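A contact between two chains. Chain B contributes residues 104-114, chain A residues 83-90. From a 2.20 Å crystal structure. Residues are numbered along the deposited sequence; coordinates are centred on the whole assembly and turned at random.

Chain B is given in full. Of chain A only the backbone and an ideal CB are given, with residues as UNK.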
ATOM      1  N   ASP B 104      15.829  -1.215  15.067  1.00 44.90           N
ATOM      2  CA  ASP B 104      15.283  -2.454  15.613  1.00 45.38           C
ATOM      3  C   ASP B 104      14.279  -3.124  14.675  1.00 43.36           C
ATOM      4  O   ASP B 104      13.719  -2.469  13.795  1.00 42.27           O
ATOM      5  CB  ASP B 104      14.660  -2.196  16.983  1.00 47.12           C
ATOM      6  CG  ASP B 104      15.714  -2.044  18.085  1.00 52.29           C
ATOM      7  OD1 ASP B 104      16.341  -3.057  18.472  1.00 50.69           O
ATOM      8  OD2 ASP B 104      15.901  -0.910  18.577  1.00 50.50           O
ATOM      9  N   PRO B 105      14.060  -4.444  14.844  1.00 43.03           N
ATOM     10  CA  PRO B 105      13.102  -5.117  13.968  1.00 40.97           C
ATOM     11  C   PRO B 105      11.712  -4.462  13.957  1.00 39.79           C
ATOM     12  O   PRO B 105      11.104  -4.318  12.876  1.00 37.62           O
ATOM     13  CB  PRO B 105      13.045  -6.529  14.543  1.00 42.28           C
ATOM     14  CG  PRO B 105      14.464  -6.757  15.070  1.00 41.55           C
ATOM     15  CD  PRO B 105      14.887  -5.406  15.613  1.00 44.55           C
ATOM     16  N   ASN B 106      11.229  -4.038  15.127  1.00 40.32           N
ATOM     17  CA  ASN B 106       9.880  -3.513  15.209  1.00 40.02           C
ATOM     18  C   ASN B 106       9.699  -2.235  14.371  1.00 38.38           C
ATOM     19  O   ASN B 106       8.714  -2.100  13.654  1.00 37.09           O
ATOM     20  CB  ASN B 106       9.406  -3.356  16.671  1.00 42.00           C
ATOM     21  CG  ASN B 106      10.347  -2.528  17.521  1.00 44.20           C
ATOM     22  OD1 ASN B 106      11.294  -1.921  17.025  1.00 43.52           O
ATOM     23  ND2 ASN B 106      10.083  -2.498  18.817  1.00 44.95           N
ATOM     24  N   ILE B 107      10.675  -1.333  14.467  1.00 38.11           N
ATOM     25  CA  ILE B 107      10.777  -0.128  13.650  1.00 37.05           C
ATOM     26  C   ILE B 107      10.835  -0.411  12.141  1.00 35.28           C
ATOM     27  O   ILE B 107      10.105   0.199  11.373  1.00 35.13           O
ATOM     28  CB  ILE B 107      12.026   0.692  14.078  1.00 38.45           C
ATOM     29  CG1 ILE B 107      11.918   1.103  15.556  1.00 39.39           C
ATOM     30  CG2 ILE B 107      12.265   1.881  13.145  1.00 37.13           C
ATOM     31  CD1 ILE B 107      10.838   2.147  15.868  1.00 40.20           C
ATOM     32  N   GLU B 108      11.695  -1.335  11.724  1.00 34.38           N
ATOM     33  CA  GLU B 108      11.767  -1.760  10.319  1.00 32.72           C
ATOM     34  C   GLU B 108      10.427  -2.295   9.803  1.00 31.06           C
ATOM     35  O   GLU B 108      10.119  -2.170   8.620  1.00 29.00           O
ATOM     36  CB  GLU B 108      12.836  -2.841  10.127  1.00 33.32           C
ATOM     37  CG  GLU B 108      14.256  -2.459  10.530  1.00 34.71           C
ATOM     38  CD  GLU B 108      15.290  -3.478  10.065  1.00 35.13           C
ATOM     39  OE1 GLU B 108      14.933  -4.675   9.862  1.00 34.99           O
ATOM     40  OE2 GLU B 108      16.453  -3.077   9.864  1.00 35.91           O
ATOM     41  N   LEU B 109       9.648  -2.904  10.687  1.00 32.21           N
ATOM     42  CA  LEU B 109       8.336  -3.451  10.300  1.00 32.59           C
ATOM     43  C   LEU B 109       7.315  -2.333  10.013  1.00 32.26           C
ATOM     44  O   LEU B 109       6.634  -2.368   9.002  1.00 31.51           O
ATOM     45  CB  LEU B 109       7.813  -4.424  11.366  1.00 32.81           C
ATOM     46  CG  LEU B 109       6.338  -4.842  11.292  1.00 33.96           C
ATOM     47  CD1 LEU B 109       6.063  -5.779  10.090  1.00 31.84           C
ATOM     48  CD2 LEU B 109       5.925  -5.503  12.589  1.00 33.69           C
ATOM     49  N   LEU B 110       7.260  -1.344  10.901  1.00 33.47           N
ATOM     50  CA  LEU B 110       6.442  -0.139  10.745  1.00 34.20           C
ATOM     51  C   LEU B 110       6.843   0.681   9.544  1.00 33.29           C
ATOM     52  O   LEU B 110       5.989   1.194   8.815  1.00 33.24           O
ATOM     53  CB  LEU B 110       6.594   0.787  11.964  1.00 36.33           C
ATOM     54  CG  LEU B 110       6.317   0.133  13.287  1.00 41.07           C
ATOM     55  CD1 LEU B 110       6.362   1.129  14.460  1.00 38.69           C
ATOM     56  CD2 LEU B 110       4.973  -0.548  13.147  1.00 36.96           C
ATOM     57  N   THR B 111       8.145   0.858   9.386  1.00 32.91           N
ATOM     58  CA  THR B 111       8.667   1.711   8.321  1.00 32.79           C
ATOM     59  C   THR B 111       8.350   1.089   6.959  1.00 30.65           C
ATOM     60  O   THR B 111       7.994   1.797   6.011  1.00 30.04           O
ATOM     61  CB  THR B 111      10.183   1.932   8.488  1.00 33.49           C
ATOM     62  OG1 THR B 111      10.419   2.465   9.789  1.00 37.30           O
ATOM     63  CG2 THR B 111      10.713   2.905   7.466  1.00 35.90           C
ATOM     64  N   GLY B 112       8.480  -0.232   6.874  1.00 29.36           N
ATOM     65  CA  GLY B 112       8.109  -0.940   5.641  1.00 27.87           C
ATOM     66  C   GLY B 112       6.644  -0.696   5.323  1.00 26.10           C
ATOM     67  O   GLY B 112       6.314  -0.414   4.205  1.00 24.21           O
ATOM     68  N   ASP B 113       5.775  -0.785   6.339  1.00 27.71           N
ATOM     69  CA  ASP B 113       4.341  -0.596   6.157  1.00 29.07           C
ATOM     70  C   ASP B 113       3.970   0.813   5.776  1.00 29.79           C
ATOM     71  O   ASP B 113       2.984   1.013   5.061  1.00 29.82           O
ATOM     72  CB  ASP B 113       3.561  -1.033   7.395  1.00 30.63           C
ATOM     73  CG  ASP B 113       3.599  -2.525   7.583  1.00 32.30           C
ATOM     74  OD1 ASP B 113       4.113  -3.224   6.678  1.00 30.51           O
ATOM     75  OD2 ASP B 113       3.120  -3.009   8.616  1.00 31.50           O
ATOM     76  N   GLY B 114       4.737   1.790   6.277  1.00 30.15           N
ATOM     77  CA  GLY B 114       4.519   3.196   5.913  1.00 29.54           C
ATOM     78  C   GLY B 114       4.973   3.487   4.505  1.00 28.37           C
ATOM     79  O   GLY B 114       4.312   4.214   3.774  1.00 28.40           O
TER
ATOM     80  N   UNK A  83      -2.655  -7.424  11.925  1.00 30.31           N
ATOM     81  CA  UNK A  83      -1.749  -8.544  11.658  1.00 31.30           C
ATOM     82  C   UNK A  83      -0.304  -8.205  12.019  1.00 31.80           C
ATOM     83  O   UNK A  83       0.390  -8.986  12.683  1.00 32.81           O
ATOM     84  CB  UNK A  83      -1.833  -8.949  10.185  1.00 31.30           C
ATOM     85  N   UNK A  84       0.159  -7.053  11.562  1.00 30.82           N
ATOM     86  CA  UNK A  84       1.539  -6.670  11.835  1.00 31.10           C
ATOM     87  C   UNK A  84       1.819  -6.326  13.294  1.00 32.09           C
ATOM     88  O   UNK A  84       2.925  -6.558  13.773  1.00 33.15           O
ATOM     89  CB  UNK A  84       1.912  -5.472  10.960  1.00 31.10           C
ATOM     90  N   UNK A  85       0.812  -5.799  13.983  1.00 32.33           N
ATOM     91  CA  UNK A  85       0.890  -5.484  15.397  1.00 34.38           C
ATOM     92  C   UNK A  85       0.985  -6.725  16.274  1.00 35.43           C
ATOM     93  O   UNK A  85       1.549  -6.669  17.356  1.00 35.87           O
ATOM     94  CB  UNK A  85      -0.328  -4.654  15.809  1.00 34.38           C
ATOM     95  N   UNK A  86       0.377  -7.819  15.821  1.00 36.00           N
ATOM     96  CA  UNK A  86       0.365  -9.058  16.581  1.00 37.68           C
ATOM     97  C   UNK A  86       1.405 -10.009  16.050  1.00 39.15           C
ATOM     98  O   UNK A  86       1.512 -11.132  16.514  1.00 41.30           O
ATOM     99  CB  UNK A  86      -1.019  -9.709  16.542  1.00 37.68           C
ATOM    100  N   UNK A  87       2.194  -9.537  15.090  1.00 38.70           N
ATOM    101  CA  UNK A  87       3.258 -10.331  14.497  1.00 40.32           C
ATOM    102  C   UNK A  87       4.412 -10.624  15.488  1.00 42.55           C
ATOM    103  O   UNK A  87       5.056  -9.700  15.990  1.00 42.58           O
ATOM    104  CB  UNK A  87       3.802  -9.606  13.264  1.00 40.32           C
ATOM    105  N   UNK A  88       4.673 -11.910  15.771  1.00 45.15           N
ATOM    106  CA  UNK A  88       5.802 -12.257  16.659  1.00 47.73           C
ATOM    107  C   UNK A  88       7.152 -11.938  16.015  1.00 48.91           C
ATOM    108  O   UNK A  88       7.489 -12.488  14.965  1.00 49.07           O
ATOM    109  CB  UNK A  88       5.749 -13.741  17.027  1.00 47.73           C
ATOM    110  N   UNK A  89       7.913 -11.049  16.640  1.00 50.13           N
ATOM    111  CA  UNK A  89       9.255 -10.711  16.163  1.00 50.82           C
ATOM    112  C   UNK A  89      10.321 -11.465  16.975  1.00 54.24           C
ATOM    113  O   UNK A  89      10.025 -12.490  17.598  1.00 55.46           O
ATOM    114  CB  UNK A  89       9.487  -9.201  16.251  1.00 50.82           C
ATOM    115  N   UNK A  90      11.556 -10.958  16.936  1.00 55.77           N
ATOM    116  CA  UNK A  90      12.640 -11.441  17.785  1.00 58.82           C
ATOM    117  C   UNK A  90      12.171 -11.514  19.230  1.00 60.51           C
ATOM    118  O   UNK A  90      12.261 -12.570  19.858  1.00 62.47           O
ATOM    119  CB  UNK A  90      13.870 -10.539  17.665  1.00 58.82           C
TER

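Chain B offers one face of a helix, with P105(B), N106(B), L109(B) and D113(B) along it, so the chain A positions divide into those whose CA-to-CB bond points at this face and those that do not.

Position 83 is helical and out of reach, with nothing of the chain B stretch within 5.5 Å of its ideal CB. This stretch sets no preference here; the residue is T83(A), whose OG1 is hydrogen-bonded elsewhere in the structure.

Position 84 is the most constrained. Its CB points toward the helix, and the ideal CB lies 3.6 Å from OD2 of D113(B) and 4.3 Å from CD1 of L109(B). An acid and a methyl together call for a side chain that is polar at one place and flat or greasy at another: histidine first, with asparagine, glutamine or a basic chain as alternatives. The residue is H84(A). L109(B) CD1 sits over one face of its ring, 3.8 Å from the centroid and 22° off the normal, a CH-pi contact, while OD2 of D113(B) lies at the ring edge, near its plane. The modelled 2.3 Å between H84(A) ND1 and D113(B) OD2 is too short to be read as a bond, and nothing is rested on it.

Position 85 points away, and this stretch makes no demand on its side chain; E85(A) fills it. Position 86, where the helix has given way to loop with phi/psi of -100/5, is out of reach, and N86(A) occupies it.

Position 87 is extended and points toward chain B, its ideal CB 4.7 Å from CD2 of L109(B). A methyl-lined target favours leucine, isoleucine, valine or methionine. L87(A) brings CD2 to 3.8 Å from CD1 of L109(B), so this leucine and the ring of H84(A) both meet the same methyl.

Position 88 is out of reach; its phi of -68° is compatible with proline, and it is P88(A).

Position 89 again points toward the helix, with its ideal CB 4.8 Å from CB of P105(B). Ahead lies the start of the helix, carbon-rich along P105(B), N106(B) and L109(B), and a branched or long apolar chain suits it. L89(A), with chi1 m and chi2 t, sends CD1 to 3.5 Å from CA of N106(B) and 4.4 Å from both CB of P105(B) and CD2 of L109(B), so one methyl touches three residues.

Position 90 points toward chain B, its ideal CB 4.6 Å from CG of P105(B). The stretch offers only the proline ring's carbons at this spot and no polar partner, so many side chains, apolar ones included, could sit there; T90(A) lies alongside the proline without a close contact.

Chain A (83-90) THENLPLT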
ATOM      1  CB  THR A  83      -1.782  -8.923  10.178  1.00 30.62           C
ATOM      2  OG1 THR A  83      -3.140  -9.127   9.772  1.00 31.87           O
ATOM      3  CG2 THR A  83      -0.963 -10.155   9.907  1.00 32.88           C
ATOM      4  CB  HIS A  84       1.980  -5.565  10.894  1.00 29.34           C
ATOM      5  CG  HIS A  84       2.366  -6.069   9.544  1.00 28.92           C
ATOM      6  ND1 HIS A  84       2.932  -5.267   8.585  1.00 28.55           N
ATOM      7  CD2 HIS A  84       2.302  -7.311   9.006  1.00 29.34           C
ATOM      8  CE1 HIS A  84       3.188  -5.983   7.505  1.00 28.64           C
ATOM      9  NE2 HIS A  84       2.811  -7.227   7.733  1.00 29.01           N
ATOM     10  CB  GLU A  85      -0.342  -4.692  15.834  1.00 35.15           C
ATOM     11  CG  GLU A  85      -0.190  -3.172  15.747  1.00 41.32           C
ATOM     12  CD  GLU A  85      -1.544  -2.462  15.648  1.00 34.25           C
ATOM     13  OE1 GLU A  85      -1.656  -1.522  14.855  1.00 40.03           O
ATOM     14  OE2 GLU A  85      -2.505  -2.858  16.339  1.00 41.05           O
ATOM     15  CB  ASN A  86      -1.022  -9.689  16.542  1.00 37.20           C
ATOM     16  CG  ASN A  86      -2.038  -8.917  17.373  1.00 37.48           C
ATOM     17  OD1 ASN A  86      -2.140  -9.121  18.578  1.00 38.30           O
ATOM     18  ND2 ASN A  86      -2.788  -8.039  16.732  1.00 35.75           N
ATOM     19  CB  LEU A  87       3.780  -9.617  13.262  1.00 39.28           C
ATOM     20  CG  LEU A  87       4.925 -10.256  12.495  1.00 39.43           C
ATOM     21  CD1 LEU A  87       4.483 -11.594  11.974  1.00 40.30           C
ATOM     22  CD2 LEU A  87       5.306  -9.334  11.340  1.00 38.75           C
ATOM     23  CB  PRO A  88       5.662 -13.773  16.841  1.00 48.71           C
ATOM     24  CG  PRO A  88       4.264 -14.085  16.478  1.00 51.67           C
ATOM     25  CD  PRO A  88       3.906 -13.104  15.384  1.00 45.72           C
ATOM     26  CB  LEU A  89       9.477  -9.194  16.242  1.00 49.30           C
ATOM     27  CG  LEU A  89       8.613  -8.317  15.319  1.00 49.47           C
ATOM     28  CD1 LEU A  89       8.817  -6.857  15.658  1.00 47.00           C
ATOM     29  CD2 LEU A  89       8.904  -8.591  13.841  1.00 46.31           C
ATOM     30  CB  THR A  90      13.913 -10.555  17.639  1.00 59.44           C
ATOM     31  OG1 THR A  90      14.886 -11.255  16.858  1.00 60.40           O
ATOM     32  CG2 THR A  90      14.525 -10.190  18.991  1.00 61.82           C
TER
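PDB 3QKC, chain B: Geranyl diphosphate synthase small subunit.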